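Uncharacterized protein TP-0789 domain-containing protein (Desulfovibrio piger ATCC 29098, PDB 4Z48) is of unknown function but belongs to the LolA-like family of lipoprotein-sorting proteins, so it may bind a lipid or lipoprotein partner. Local coordinates at residues A[52-57]-A[234-239]; A[175-180]-A[193-198]; A[189-194]-A[212-217]. All coordinates share one frame; numbering follows the deposited sequence.

How the interactions relate
All three contacts are partly buried and reach antiparallel strands. Interaction 2 lies nearest the chain's centre and has no exposed residue among those that touch, while interactions 1 and 3 each include exposed ones. Interactions 2 and 3 use the same strand, 189-201, and share Leu-193 and Phe-194. Interaction 2 pairs it with strand 177-184, interaction 3 with strand 204-214. Both rest on main-chain hydrogen bonds, and in both a water bridges the backbones. Interaction 1 lies on the other side of the chain's centre, about 27 and 32 Å from them between centres. It fixes the loop after strand 219-230 to the end of strand 41-54 through an ion pair and two aromatic rings.

Interaction 1 (A[52-57]-A[234-239]); sequences KHFGKD and LSDAYF
The ring of Phe-239 carries Tyr-238 CB over the centre of one face and has Leu-234 CD1 at its edge, in plane. Phe-54 turns its own edge toward the face of Phe-239. This is an offset edge-to-face pair, with centroids 5.8 Å apart and planes at 72°. Phe-54 CE1 leads, 3.9 Å from Phe-239 CD2, which lies near the plane of the Phe-54 ring.

Lys-52 runs past these rings. Its CG is anti to the backbone N (chi1 -171°), and the rest of the chain is fully extended. Lys-52 CB rests 3.5 Å from Phe-239 CE2, and the straight chain carries the ammonium on to two acceptors. Lys-52 NZ donates to Leu-234 O at 2.9 Å, nearly along the C=O axis. It also forms a salt bridge with Asp-236, NZ to OD1 2.9 Å, reaching that oxygen from above the carboxylate plane. The same OD1 lies 3.2 Å from Phe-54 CZ, so one oxygen meets both the ammonium and the ring. The Asp-236 backbone is held in a short 3-10 turn, with Phe-239 N bonded to Asp-236 O.

Trp-81 NE1 donates to Phe-239 O, and Leu-234 N bonds to Asp-27 OD2. The loop thus packs against strand 41-54 beside strand 60-69, whose Tyr-62 stacks with Phe-54 and touches Phe-239.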
loop_
_atom_site.group_PDB
_atom_site.type_symbol
_atom_site.label_atom_id
_atom_site.label_comp_id
_atom_site.label_asym_id
_atom_site.label_seq_id
_atom_site.Cartn_x
_atom_site.Cartn_y
_atom_site.Cartn_z
ATOM N N LYS A 52 -5.127 -6.746 10.718
ATOM C CA LYS A 52 -5.886 -7.938 11.011
ATOM C C LYS A 52 -7.037 -8.060 10.026
ATOM O O LYS A 52 -7.670 -7.054 9.696
ATOM C CB LYS A 52 -6.387 -7.919 12.470
ATOM C CG LYS A 52 -7.023 -9.231 12.928
ATOM C CD LYS A 52 -7.501 -9.144 14.361
ATOM C CE LYS A 52 -8.161 -10.431 14.757
ATOM N NZ LYS A 52 -8.508 -10.440 16.200
ATOM N N HIS A 53 -7.278 -9.293 9.534
ATOM C CA HIS A 53 -8.367 -9.598 8.611
ATOM C C HIS A 53 -9.677 -9.633 9.357
ATOM O O HIS A 53 -9.712 -9.948 10.558
ATOM C CB HIS A 53 -8.102 -10.914 7.850
ATOM C CG HIS A 53 -7.107 -10.720 6.754
ATOM N ND1 HIS A 53 -5.755 -10.658 7.012
ATOM C CD2 HIS A 53 -7.309 -10.413 5.451
ATOM C CE1 HIS A 53 -5.171 -10.409 5.850
ATOM N NE2 HIS A 53 -6.066 -10.222 4.889
ATOM N N PHE A 54 -10.735 -9.166 8.675
ATOM C CA PHE A 54 -12.108 -9.049 9.183
ATOM C C PHE A 54 -13.100 -9.404 8.078
ATOM O O PHE A 54 -12.710 -9.510 6.919
ATOM C CB PHE A 54 -12.381 -7.606 9.691
ATOM C CG PHE A 54 -11.823 -7.269 11.056
ATOM C CD1 PHE A 54 -10.527 -6.782 11.195
ATOM C CD2 PHE A 54 -12.605 -7.402 12.198
ATOM C CE1 PHE A 54 -10.016 -6.450 12.454
ATOM C CE2 PHE A 54 -12.092 -7.076 13.458
ATOM C CZ PHE A 54 -10.805 -6.591 13.575
ATOM N N GLY A 55 -14.368 -9.541 8.440
ATOM C CA GLY A 55 -15.437 -9.821 7.489
ATOM C C GLY A 55 -15.906 -11.259 7.439
ATOM O O GLY A 55 -15.256 -12.158 7.984
ATOM N N LYS A 56 -17.041 -11.468 6.731
ATOM C CA LYS A 56 -17.726 -12.746 6.525
ATOM C C LYS A 56 -16.778 -13.852 6.061
ATOM O O LYS A 56 -16.895 -14.983 6.542
ATOM C CB LYS A 56 -18.869 -12.580 5.510
ATOM N N ASP A 57 -15.845 -13.526 5.141
ATOM C CA ASP A 57 -14.872 -14.478 4.606
ATOM C C ASP A 57 -13.434 -14.093 4.992
ATOM O O ASP A 57 -12.477 -14.625 4.413
ATOM C CB ASP A 57 -15.013 -14.555 3.076
ATOM N N LEU A 234 -3.293 -10.535 17.426
ATOM C CA LEU A 234 -3.710 -9.162 17.725
ATOM C C LEU A 234 -5.174 -9.101 18.137
ATOM O O LEU A 234 -6.024 -9.709 17.480
ATOM C CB LEU A 234 -3.490 -8.237 16.516
ATOM C CG LEU A 234 -2.053 -7.888 16.117
ATOM C CD1 LEU A 234 -2.036 -6.950 14.905
ATOM C CD2 LEU A 234 -1.263 -7.276 17.268
ATOM N N SER A 235 -5.476 -8.358 19.223
ATOM C CA SER A 235 -6.868 -8.187 19.653
ATOM C C SER A 235 -7.585 -7.204 18.706
ATOM O O SER A 235 -6.921 -6.389 18.053
ATOM C CB SER A 235 -6.942 -7.705 21.100
ATOM O OG SER A 235 -6.542 -6.353 21.258
ATOM N N ASP A 236 -8.932 -7.279 18.642
ATOM C CA ASP A 236 -9.778 -6.407 17.818
ATOM C C ASP A 236 -9.755 -4.944 18.307
ATOM O O ASP A 236 -10.172 -4.055 17.563
ATOM C CB ASP A 236 -11.234 -6.920 17.808
ATOM C CG ASP A 236 -11.460 -8.266 17.135
ATOM O OD1 ASP A 236 -10.758 -8.563 16.142
ATOM O OD2 ASP A 236 -12.382 -8.991 17.558
ATOM N N ALA A 237 -9.277 -4.712 19.549
ATOM C CA ALA A 237 -9.180 -3.418 20.233
ATOM C C ALA A 237 -8.305 -2.403 19.483
ATOM O O ALA A 237 -8.583 -1.195 19.531
ATOM C CB ALA A 237 -8.630 -3.619 21.639
ATOM N N TYR A 238 -7.234 -2.884 18.811
ATOM C CA TYR A 238 -6.336 -2.029 18.027
ATOM C C TYR A 238 -7.058 -1.386 16.852
ATOM O O TYR A 238 -6.585 -0.386 16.328
ATOM C CB TYR A 238 -5.185 -2.862 17.439
ATOM C CG TYR A 238 -4.072 -3.251 18.382
ATOM C CD1 TYR A 238 -3.072 -2.343 18.723
ATOM C CD2 TYR A 238 -3.936 -4.564 18.820
ATOM C CE1 TYR A 238 -2.018 -2.710 19.558
ATOM C CE2 TYR A 238 -2.872 -4.950 19.634
ATOM C CZ TYR A 238 -1.913 -4.019 19.999
ATOM O OH TYR A 238 -0.866 -4.396 20.811
ATOM N N PHE A 239 -8.161 -2.003 16.395
ATOM C CA PHE A 239 -8.860 -1.581 15.183
ATOM C C PHE A 239 -10.215 -0.920 15.455
ATOM O O PHE A 239 -10.975 -0.665 14.515
ATOM C CB PHE A 239 -8.994 -2.791 14.219
ATOM C CG PHE A 239 -7.691 -3.563 14.160
ATOM C CD1 PHE A 239 -6.603 -3.072 13.439
ATOM C CD2 PHE A 239 -7.528 -4.738 14.884
ATOM C CE1 PHE A 239 -5.389 -3.762 13.414
ATOM C CE2 PHE A 239 -6.302 -5.405 14.891
ATOM C CZ PHE A 239 -5.243 -4.917 14.150
#

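Interaction 2 (A[175-180]-A[193-198])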
loop_
_atom_site.group_PDB
_atom_site.type_symbol
_atom_site.label_atom_id
_atom_site.label_comp_id
_atom_site.label_asym_id
_atom_site.label_seq_id
_atom_site.Cartn_x
_atom_site.Cartn_y
_atom_site.Cartn_z
ATOM N N LEU A 175 5.660 -13.800 -6.896
ATOM C CA LEU A 175 4.391 -13.112 -7.228
ATOM C C LEU A 175 4.299 -11.753 -6.510
ATOM O O LEU A 175 3.225 -11.159 -6.422
ATOM C CB LEU A 175 3.136 -14.006 -6.994
ATOM C CG LEU A 175 3.165 -15.296 -7.844
ATOM C CD1 LEU A 175 1.996 -16.240 -7.521
ATOM C CD2 LEU A 175 3.199 -14.962 -9.336
ATOM N N LEU A 176 5.457 -11.250 -6.035
ATOM C CA LEU A 176 5.546 -9.923 -5.443
ATOM C C LEU A 176 5.916 -8.938 -6.523
ATOM O O LEU A 176 6.687 -9.290 -7.401
ATOM C CB LEU A 176 6.603 -9.872 -4.312
ATOM C CG LEU A 176 6.257 -10.606 -3.011
ATOM C CD1 LEU A 176 7.369 -10.397 -1.984
ATOM C CD2 LEU A 176 4.901 -10.155 -2.445
ATOM N N ARG A 177 5.452 -7.681 -6.414
ATOM C CA ARG A 177 5.867 -6.635 -7.355
ATOM C C ARG A 177 7.357 -6.350 -7.156
ATOM O O ARG A 177 7.826 -6.372 -6.012
ATOM C CB ARG A 177 5.086 -5.332 -7.075
ATOM C CG ARG A 177 3.592 -5.442 -7.329
ATOM C CD ARG A 177 2.796 -4.272 -6.712
ATOM N NE ARG A 177 1.390 -4.374 -7.175
ATOM C CZ ARG A 177 0.458 -5.138 -6.600
ATOM N NH1 ARG A 177 0.742 -5.840 -5.508
ATOM N NH2 ARG A 177 -0.765 -5.197 -7.104
ATOM N N LEU A 178 8.076 -6.076 -8.250
ATOM C CA LEU A 178 9.452 -5.632 -8.247
ATOM C C LEU A 178 9.480 -4.125 -8.530
ATOM O O LEU A 178 10.236 -3.396 -7.911
ATOM C CB LEU A 178 10.276 -6.424 -9.277
ATOM C CG LEU A 178 11.728 -6.018 -9.518
ATOM C CD1 LEU A 178 12.599 -6.365 -8.342
ATOM C CD2 LEU A 178 12.276 -6.712 -10.744
ATOM N N ARG A 179 8.597 -3.650 -9.398
ATOM C CA ARG A 179 8.532 -2.267 -9.811
ATOM C C ARG A 179 7.110 -1.967 -10.282
ATOM O O ARG A 179 6.376 -2.884 -10.710
ATOM C CB ARG A 179 9.584 -2.051 -10.944
ATOM C CG ARG A 179 9.471 -0.786 -11.805
ATOM C CD ARG A 179 10.636 -0.621 -12.780
ATOM N NE ARG A 179 10.579 -1.571 -13.904
ATOM C CZ ARG A 179 11.232 -1.424 -15.056
ATOM N NH1 ARG A 179 11.996 -0.359 -15.267
ATOM N NH2 ARG A 179 11.124 -2.341 -16.008
ATOM N N ALA A 180 6.704 -0.701 -10.187
ATOM C CA ALA A 180 5.422 -0.269 -10.751
ATOM C C ALA A 180 5.467 1.204 -11.136
ATOM O O ALA A 180 6.134 2.022 -10.483
ATOM C CB ALA A 180 4.251 -0.551 -9.826
ATOM N N LEU A 193 7.492 3.273 -8.402
ATOM C CA LEU A 193 7.667 2.458 -7.200
ATOM C C LEU A 193 8.687 1.377 -7.452
ATOM O O LEU A 193 8.694 0.773 -8.527
ATOM C CB LEU A 193 6.354 1.832 -6.746
ATOM C CG LEU A 193 5.240 2.757 -6.222
ATOM C CD1 LEU A 193 4.586 3.547 -7.360
ATOM C CD2 LEU A 193 4.153 1.923 -5.548
ATOM N N PHE A 194 9.571 1.172 -6.464
ATOM C CA PHE A 194 10.605 0.149 -6.470
ATOM C C PHE A 194 10.452 -0.649 -5.217
ATOM O O PHE A 194 10.573 -0.108 -4.121
ATOM C CB PHE A 194 12.015 0.767 -6.559
ATOM C CG PHE A 194 12.242 1.649 -7.764
ATOM C CD1 PHE A 194 11.917 3.005 -7.726
ATOM C CD2 PHE A 194 12.752 1.123 -8.949
ATOM C CE1 PHE A 194 12.137 3.824 -8.830
ATOM C CE2 PHE A 194 12.969 1.946 -10.058
ATOM C CZ PHE A 194 12.653 3.293 -9.990
ATOM N N PHE A 195 10.157 -1.930 -5.366
ATOM C CA PHE A 195 9.993 -2.859 -4.264
ATOM C C PHE A 195 11.385 -3.522 -4.187
ATOM O O PHE A 195 11.630 -4.571 -4.768
ATOM C CB PHE A 195 8.781 -3.782 -4.577
ATOM C CG PHE A 195 7.463 -3.067 -4.843
ATOM C CD1 PHE A 195 7.170 -2.547 -6.111
ATOM C CD2 PHE A 195 6.484 -2.983 -3.858
ATOM C CE1 PHE A 195 5.949 -1.887 -6.369
ATOM C CE2 PHE A 195 5.252 -2.346 -4.122
ATOM C CZ PHE A 195 5.007 -1.775 -5.368
ATOM N N SER A 196 12.332 -2.792 -3.587
ATOM C CA SER A 196 13.769 -3.041 -3.585
ATOM C C SER A 196 14.256 -4.188 -2.679
ATOM O O SER A 196 15.450 -4.538 -2.722
ATOM C CB SER A 196 14.522 -1.760 -3.243
ATOM O OG SER A 196 14.037 -1.148 -2.048
ATOM N N ARG A 197 13.371 -4.760 -1.863
ATOM C CA ARG A 197 13.728 -5.875 -0.987
ATOM C C ARG A 197 12.512 -6.734 -0.666
ATOM O O ARG A 197 11.460 -6.221 -0.300
ATOM C CB ARG A 197 14.407 -5.409 0.315
ATOM C CG ARG A 197 14.986 -6.591 1.139
ATOM C CD ARG A 197 15.703 -6.147 2.415
ATOM N NE ARG A 197 14.862 -5.302 3.286
ATOM C CZ ARG A 197 15.338 -4.439 4.180
ATOM N NH1 ARG A 197 16.640 -4.204 4.255
ATOM N NH2 ARG A 197 14.505 -3.748 4.960
ATOM N N GLN A 198 12.684 -8.060 -0.809
ATOM C CA GLN A 198 11.681 -9.036 -0.464
ATOM C C GLN A 198 12.308 -10.046 0.472
ATOM O O GLN A 198 13.496 -10.369 0.355
ATOM C CB GLN A 198 11.031 -9.698 -1.725
ATOM C CG GLN A 198 12.014 -10.407 -2.665
ATOM C CD GLN A 198 11.342 -11.486 -3.496
ATOM O OE1 GLN A 198 10.118 -11.465 -3.744
ATOM N NE2 GLN A 198 12.138 -12.405 -4.019
HETATM O O HOH W 1 9.986 -7.454 -4.850
#
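Three backbone hydrogen bonds join the two arms of the beta hairpin of strands 177-184 and 189-201, which run antiparallel. Ala-180 and Leu-193 form a hydrogen-bonded pair and satisfy each other in both directions. Leu-193 N donates to Ala-180 O at 2.8 Å, nearly straight at 173° and almost along the C=O axis. Ala-180 N donates to Leu-193 O at 3.0 Å, from above the carbonyl plane. Next along comes the non-hydrogen-bonded pair Arg-179 and Phe-194. Its backbone bonds go outward, from Phe-194 to Arg-211 and from Arg-179 to Trp-169 of strand 163-171, which Leu-178 and Arg-179 both face in a classic beta bulge. Phe-195 N then donates to Leu-178 O at 2.9 Å, again from above the carbonyl plane.

The chain turns a corner at Leu-178, and on the Arg-177 side of it a water bridges the backbones. It donates to Arg-177 O at 2.7 Å, and more weakly to Phe-195 O at 3.3 Å.

The Phe-195 ring packs against the Arg-177 side chain beside this corner. Phe-195 CG lies beside the backbone N (chi1 -57°). Arg-177 lies alongside, pointing the same way, with its CB over one face of the ring in a CH-pi contact, 3.7 Å from the centroid. Arg-177 CD follows, 3.6 Å from Phe-195 CZ. Leu-178 O sits at the ring's edge. Farther on, Leu-176 CD1 packs 3.4 Å from Gln-198 OE1, an oxygen whose hydrogen bond comes from Thr-174 OG1.

The guanidinium of Arg-177 is held by a salt bridge to Asp-128 and a hydrogen bond to Gln-168 OE1. Strand 204-214 lies on the other flank of 189-201, where Met-210 touches Leu-193 and Phe-195, while helix 8-20 meets Arg-177 through Met-19.

Interaction 3 (A[189-194]-A[212-217])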
loop_
_atom_site.group_PDB
_atom_site.type_symbol
_atom_site.label_atom_id
_atom_site.label_comp_id
_atom_site.label_asym_id
_atom_site.label_seq_id
_atom_site.Cartn_x
_atom_site.Cartn_y
_atom_site.Cartn_z
ATOM N N LEU A 189 3.152 10.149 -16.181
ATOM C CA LEU A 189 3.825 9.348 -15.150
ATOM C C LEU A 189 3.898 10.142 -13.840
ATOM O O LEU A 189 4.596 11.158 -13.779
ATOM C CB LEU A 189 5.229 8.936 -15.611
ATOM C CG LEU A 189 6.015 8.036 -14.656
ATOM C CD1 LEU A 189 5.372 6.657 -14.542
ATOM C CD2 LEU A 189 7.439 7.896 -15.121
ATOM N N VAL A 190 3.118 9.730 -12.823
ATOM C CA VAL A 190 3.024 10.485 -11.558
ATOM C C VAL A 190 3.894 9.837 -10.444
ATOM O O VAL A 190 4.414 10.552 -9.565
ATOM C CB VAL A 190 1.536 10.717 -11.101
ATOM C CG1 VAL A 190 0.814 9.420 -10.759
ATOM C CG2 VAL A 190 1.457 11.688 -9.926
ATOM N N LYS A 191 4.045 8.500 -10.473
ATOM C CA LYS A 191 4.846 7.840 -9.446
ATOM C C LYS A 191 5.573 6.650 -9.996
ATOM O O LYS A 191 5.032 5.896 -10.834
ATOM C CB LYS A 191 4.008 7.379 -8.225
ATOM C CG LYS A 191 3.147 8.368 -7.570
ATOM C CD LYS A 191 2.774 7.898 -6.202
ATOM C CE LYS A 191 1.865 8.939 -5.664
ATOM N NZ LYS A 191 1.394 8.600 -4.321
ATOM N N LYS A 192 6.801 6.450 -9.502
ATOM C CA LYS A 192 7.629 5.274 -9.810
ATOM C C LYS A 192 7.883 4.545 -8.484
ATOM O O LYS A 192 8.374 5.158 -7.543
ATOM C CB LYS A 192 8.967 5.644 -10.510
ATOM C CG LYS A 192 8.841 6.250 -11.898
ATOM C CD LYS A 192 10.166 6.093 -12.657
ATOM C CE LYS A 192 10.762 7.406 -13.133
ATOM N NZ LYS A 192 11.894 7.207 -14.098
ATOM N N LEU A 193 7.492 3.273 -8.402
ATOM C CA LEU A 193 7.667 2.458 -7.200
ATOM C C LEU A 193 8.687 1.377 -7.452
ATOM O O LEU A 193 8.694 0.773 -8.527
ATOM C CB LEU A 193 6.354 1.832 -6.746
ATOM C CG LEU A 193 5.240 2.757 -6.222
ATOM C CD1 LEU A 193 4.586 3.547 -7.360
ATOM C CD2 LEU A 193 4.153 1.923 -5.548
ATOM N N PHE A 194 9.571 1.172 -6.464
ATOM C CA PHE A 194 10.605 0.149 -6.470
ATOM C C PHE A 194 10.452 -0.649 -5.217
ATOM O O PHE A 194 10.573 -0.108 -4.121
ATOM C CB PHE A 194 12.015 0.767 -6.559
ATOM C CG PHE A 194 12.242 1.649 -7.764
ATOM C CD1 PHE A 194 11.917 3.005 -7.726
ATOM C CD2 PHE A 194 12.752 1.123 -8.949
ATOM C CE1 PHE A 194 12.137 3.824 -8.830
ATOM C CE2 PHE A 194 12.969 1.946 -10.058
ATOM C CZ PHE A 194 12.653 3.293 -9.990
ATOM N N VAL A 212 9.758 5.190 -3.367
ATOM C CA VAL A 212 8.634 5.758 -4.102
ATOM C C VAL A 212 9.057 7.142 -4.568
ATOM O O VAL A 212 9.409 7.980 -3.742
ATOM C CB VAL A 212 7.337 5.803 -3.245
ATOM C CG1 VAL A 212 6.169 6.367 -4.047
ATOM C CG2 VAL A 212 7.001 4.416 -2.675
ATOM N N GLU A 213 9.047 7.372 -5.878
ATOM C CA GLU A 213 9.487 8.603 -6.501
ATOM C C GLU A 213 8.331 9.339 -7.160
ATOM O O GLU A 213 7.475 8.733 -7.795
ATOM C CB GLU A 213 10.563 8.312 -7.577
ATOM C CG GLU A 213 11.850 7.641 -7.113
ATOM C CD GLU A 213 12.789 7.211 -8.236
ATOM O OE1 GLU A 213 12.457 7.433 -9.424
ATOM O OE2 GLU A 213 13.885 6.693 -7.928
ATOM N N ARG A 214 8.286 10.642 -6.961
ATOM C CA ARG A 214 7.325 11.516 -7.647
ATOM C C ARG A 214 8.177 12.405 -8.525
ATOM O O ARG A 214 8.761 13.368 -8.021
ATOM C CB ARG A 214 6.416 12.294 -6.667
ATOM C CG ARG A 214 5.298 11.380 -6.116
ATOM C CD ARG A 214 4.257 12.157 -5.364
ATOM N NE ARG A 214 4.859 12.935 -4.284
ATOM C CZ ARG A 214 4.262 13.928 -3.626
ATOM N NH1 ARG A 214 3.039 14.328 -3.969
ATOM N NH2 ARG A 214 4.893 14.548 -2.636
ATOM N N PRO A 215 8.380 12.007 -9.807
ATOM C CA PRO A 215 9.255 12.799 -10.696
ATOM C C PRO A 215 8.794 14.262 -10.864
ATOM O O PRO A 215 9.635 15.154 -10.999
ATOM C CB PRO A 215 9.206 12.037 -12.032
ATOM C CG PRO A 215 7.940 11.188 -11.972
ATOM C CD PRO A 215 7.815 10.825 -10.510
ATOM N N ARG A 216 7.474 14.518 -10.813
ATOM C CA ARG A 216 6.925 15.880 -10.994
ATOM C C ARG A 216 7.117 16.745 -9.733
ATOM O O ARG A 216 7.071 17.972 -9.840
ATOM C CB ARG A 216 5.439 15.806 -11.397
ATOM C CG ARG A 216 5.227 15.011 -12.721
ATOM C CD ARG A 216 3.771 14.791 -13.149
ATOM N NE ARG A 216 2.908 15.967 -12.982
ATOM C CZ ARG A 216 2.803 16.976 -13.845
ATOM N NH1 ARG A 216 3.513 16.979 -14.967
ATOM N NH2 ARG A 216 1.994 17.994 -13.586
ATOM N N GLU A 217 7.351 16.121 -8.548
ATOM C CA GLU A 217 7.544 16.864 -7.293
ATOM C C GLU A 217 9.013 17.036 -6.927
ATOM O O GLU A 217 9.316 17.799 -6.011
ATOM C CB GLU A 217 6.806 16.186 -6.123
ATOM C CG GLU A 217 5.311 16.034 -6.352
ATOM C CD GLU A 217 4.555 17.318 -6.636
ATOM O OE1 GLU A 217 4.708 18.290 -5.860
ATOM O OE2 GLU A 217 3.804 17.349 -7.638
HETATM O O HOH W 2 5.234 13.101 -9.883
#
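These segments belong to the beta hairpin of strands 189-201 and 204-214. Lys-192 and Glu-213 are its hydrogen-bonded antiparallel pair here. Lys-192 N donates to Glu-213 O at 2.9 Å, and Glu-213 N returns a bond to Lys-192 O at 2.9 Å. Both donors lie in the plane of the carbonyl they meet, at nearly straight angles of 165° and 170°. Leu-193 and Val-212 follow as a non-hydrogen-bonded pair, with their side chains packed together on the opposite face of the sheet from Lys-192 and Glu-213.

Lys-191 runs beside Arg-214, pointing the same way. Its CG is anti to the carbonyl carbon (chi1 -52°), and the chain beyond is extended. Lys-191 CB passes 3.7 Å from Glu-213 O. Next, Lys-191 CG meets Arg-214 CG at 4.0 Å. Lys-191 CD lies 4.3 Å from Val-212 CG1. Lys-191 CE comes 4.0 Å from Arg-214 CD. The tip, NZ, leaves the pair for a salt bridge to Asp-123 and hydrogen bonds to Asp-118 O and Ser-120 OG. Arg-214 NE has its own salt bridge to Asp-118 OD1. Separate acidic partners probably offset the repulsion of these two neighbouring cations.

On the face of Lys-192, the Glu-213 carboxylate crosses the Phe-194 ring obliquely, nearest to CE1. Glu-213 OE2 forms a salt bridge with Arg-211 NE. Val-190 and Lys-191 both face Tyr-182 on the strand 177-184 side, a classic beta bulge.

The strand ends at Arg-214. Next comes Pro-215, whose CD packs against Val-190 O. That same carbonyl accepts from a water at 2.7 Å, Val-190 O to water O, and the water O in turn accepts from Arg-216 N at 2.8 Å.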